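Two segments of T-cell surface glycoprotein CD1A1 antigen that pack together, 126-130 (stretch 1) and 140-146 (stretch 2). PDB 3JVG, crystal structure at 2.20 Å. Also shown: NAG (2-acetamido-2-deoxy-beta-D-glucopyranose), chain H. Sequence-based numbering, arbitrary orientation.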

# COMPACT_ATOMS: atom_id res chain seq x y z
N GLY A 126 -3.42 28.05 -8.55
CA GLY A 126 -2.08 27.76 -9.00
C GLY A 126 -1.07 28.23 -7.97
O GLY A 126 -0.11 28.90 -8.31
N THR A 127 -1.31 27.93 -6.70
CA THR A 127 -0.27 28.18 -5.72
C THR A 127 -0.19 27.04 -4.67
O THR A 127 -0.88 26.04 -4.82
N TRP A 128 0.63 27.26 -3.63
CA TRP A 128 0.86 26.32 -2.54
C TRP A 128 0.25 26.69 -1.20
O TRP A 128 0.37 27.82 -0.75
N ASP A 129 -0.42 25.71 -0.58
CA ASP A 129 -0.86 25.80 0.83
C ASP A 129 0.19 25.22 1.80
O ASP A 129 0.63 24.06 1.65
N GLN A 130 0.54 26.04 2.79
CA GLN A 130 1.38 25.64 3.90
C GLN A 130 0.55 24.70 4.77
O GLN A 130 -0.56 25.08 5.22
N ALA A 140 9.12 26.88 2.80
CA ALA A 140 8.83 26.10 1.59
C ALA A 140 7.69 26.73 0.78
O ALA A 140 7.76 26.85 -0.44
N GLU A 141 6.65 27.20 1.47
CA GLU A 141 5.49 27.77 0.83
C GLU A 141 5.89 29.05 0.12
O GLU A 141 5.54 29.26 -1.04
N HIS A 142 6.65 29.90 0.78
CA HIS A 142 7.05 31.15 0.10
C HIS A 142 7.98 30.95 -1.08
O HIS A 142 7.88 31.66 -2.09
N LEU A 143 8.84 29.93 -0.97
CA LEU A 143 9.79 29.60 -2.02
C LEU A 143 9.05 29.12 -3.26
O LEU A 143 9.28 29.60 -4.36
N MET A 144 8.15 28.16 -3.06
CA MET A 144 7.33 27.58 -4.11
C MET A 144 6.28 28.57 -4.65
O MET A 144 5.92 28.50 -5.85
N ALA A 145 5.79 29.48 -3.80
CA ALA A 145 4.89 30.58 -4.27
C ALA A 145 5.57 31.46 -5.30
O ALA A 145 4.92 32.14 -6.11
N ASN A 146 6.90 31.52 -5.20
CA ASN A 146 7.70 32.36 -6.05
C ASN A 146 7.91 31.73 -7.45
O ASN A 146 8.24 32.43 -8.40

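What brings apolar side chains together between the strand and the helix? The strand 127-130 and the helix that includes 140-145 run antiparallel, their directions 177° apart and their axes 7.7 Å apart at closest approach, and Trp-128 provides the strand's largest share of the contact. Its CA-to-CB bond points toward the helix, and with chi1 at -60° (m) and chi2 at 86° the indole is laid against Met-144. The CB of Met-144 sits over one face of the ring, 3.5 Å from Trp-128 CD1 and 3.7 Å from the centroid of the five-membered ring, only 20° off the ring normal. This is a CH-pi contact, in which a weakly polarised methylene hydrogen meets the electron-rich face of the indole. Met-144 also starts toward the strand, but its m, m rotamer and a chi3 of 95° lead the end of the side chain away; SD remains 5.2 Å from the same centroid in an oblique sulfur-aromatic contact. Trp-128 NE1 has its hydrogen-bond partner elsewhere in the structure, so its polar edge is satisfied without help from the helix.

How does a charged residue such as Glu-141 fit into this contact? It points toward the strand and, with chi1 t and chi2 m, lays its aliphatic portion against the backbone and side chains there. Glu-141 CB meets Gln-130 CB at 4.0 Å, Glu-141 CG lies 3.8 Å from Gln-130 N, and the same CG is 4.3 Å from Trp-128 CB. The extended t, t start of Gln-130 carries its amide group onward, and NE2 is hydrogen-bonded to a residue just outside the stretches.

Do polar atoms tie the two stretches together? No hydrogen bond crosses between them. Glu-141 OE2 comes within 3.2 Å of Trp-128 O, but these are two acceptors, so their proximity is no bond. Thr-127, in the t rotamer and directed sideways, brings OG1 to 4.2 Å from both CA and CB of Ala-145, while Thr-127 OG1 and Glu-141 OE2 remain 4.5 Å apart. The contact, which buries 293 Å² in total, therefore rests on packing rather than on hydrogen bonds between the stretches.

Which side chains stay out of the contact, and where does the sugar lie? Asp-129 points away from the helix, on the strand between the inward-pointing Trp-128 and the sideways Gln-130. His-142 likewise starts away from the strand, and its ND1 is hydrogen-bonded to a residue just outside the stretches. Leu-143 is out of reach of the strand, as is Asn-146, whose ND2 is covalently joined to C1 of the NAG at 1.4 Å, an N-linked glycan attachment. The sugar ring extends outward, while its acetamido group reaches back to the helix: methyl C8 of the NAG lies 3.7 Å from Leu-143 N and 3.8 Å from His-142 CB.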

# COMPACT_ATOMS: atom_id res chain seq x y z
CB THR A 127 -0.49 29.52 -5.04
OG1 THR A 127 0.73 29.94 -4.37
CG2 THR A 127 -1.70 29.42 -4.10
CB TRP A 128 2.36 26.07 -2.40
CG TRP A 128 2.96 25.49 -3.69
CD1 TRP A 128 3.42 26.19 -4.79
CD2 TRP A 128 3.12 24.10 -4.01
NE1 TRP A 128 3.88 25.33 -5.75
CE2 TRP A 128 3.68 24.04 -5.31
CE3 TRP A 128 2.83 22.89 -3.32
CZ2 TRP A 128 4.01 22.82 -5.93
CZ3 TRP A 128 3.13 21.68 -3.94
CH2 TRP A 128 3.71 21.67 -5.25
CB ASP A 129 -2.22 25.12 1.07
CG ASP A 129 -3.32 25.54 0.04
OD1 ASP A 129 -3.22 26.64 -0.56
OD2 ASP A 129 -4.28 24.74 -0.17
CB GLN A 130 1.82 26.90 4.67
CG GLN A 130 2.72 26.65 5.89
CD GLN A 130 3.00 27.94 6.74
OE1 GLN A 130 2.95 29.06 6.26
NE2 GLN A 130 3.33 27.74 7.99
CB ALA A 140 8.50 24.68 1.97
CB GLU A 141 4.36 28.03 1.82
CG GLU A 141 3.04 28.43 1.16
CD GLU A 141 3.00 29.93 0.82
OE1 GLU A 141 3.56 30.77 1.57
OE2 GLU A 141 2.42 30.28 -0.22
CB HIS A 142 7.63 32.10 1.11
CG HIS A 142 6.60 32.64 2.04
ND1 HIS A 142 6.50 32.23 3.35
CD2 HIS A 142 5.61 33.56 1.85
CE1 HIS A 142 5.50 32.88 3.93
NE2 HIS A 142 4.95 33.69 3.05
CB LEU A 143 10.77 28.53 -1.51
CG LEU A 143 11.72 27.86 -2.50
CD1 LEU A 143 12.81 28.83 -3.11
CD2 LEU A 143 12.39 26.67 -1.84
CB MET A 144 6.67 26.29 -3.60
CG MET A 144 7.66 25.18 -3.25
SD MET A 144 8.64 24.69 -4.71
CE MET A 144 10.09 25.69 -4.51
CB ALA A 145 4.46 31.46 -3.10
CB ASN A 146 9.03 32.66 -5.36
CG ASN A 146 9.02 34.00 -4.60
OD1 ASN A 146 7.98 34.61 -4.41
ND2 ASN A 146 10.21 34.44 -4.17
C1 NAG H . 10.46 35.66 -3.47
C2 NAG H . 11.49 35.46 -2.36
C3 NAG H . 12.00 36.75 -1.70
C4 NAG H . 12.33 37.82 -2.75
C5 NAG H . 11.09 37.96 -3.64
C6 NAG H . 11.12 39.13 -4.62
C7 NAG H . 11.69 33.51 -1.04
C8 NAG H . 11.22 32.62 0.08
N2 NAG H . 11.01 34.62 -1.30
O3 NAG H . 13.08 36.43 -0.83
O4 NAG H . 12.74 39.05 -2.17
O5 NAG H . 10.90 36.73 -4.31
O6 NAG H . 11.47 38.73 -5.93
O7 NAG H . 12.66 33.21 -1.71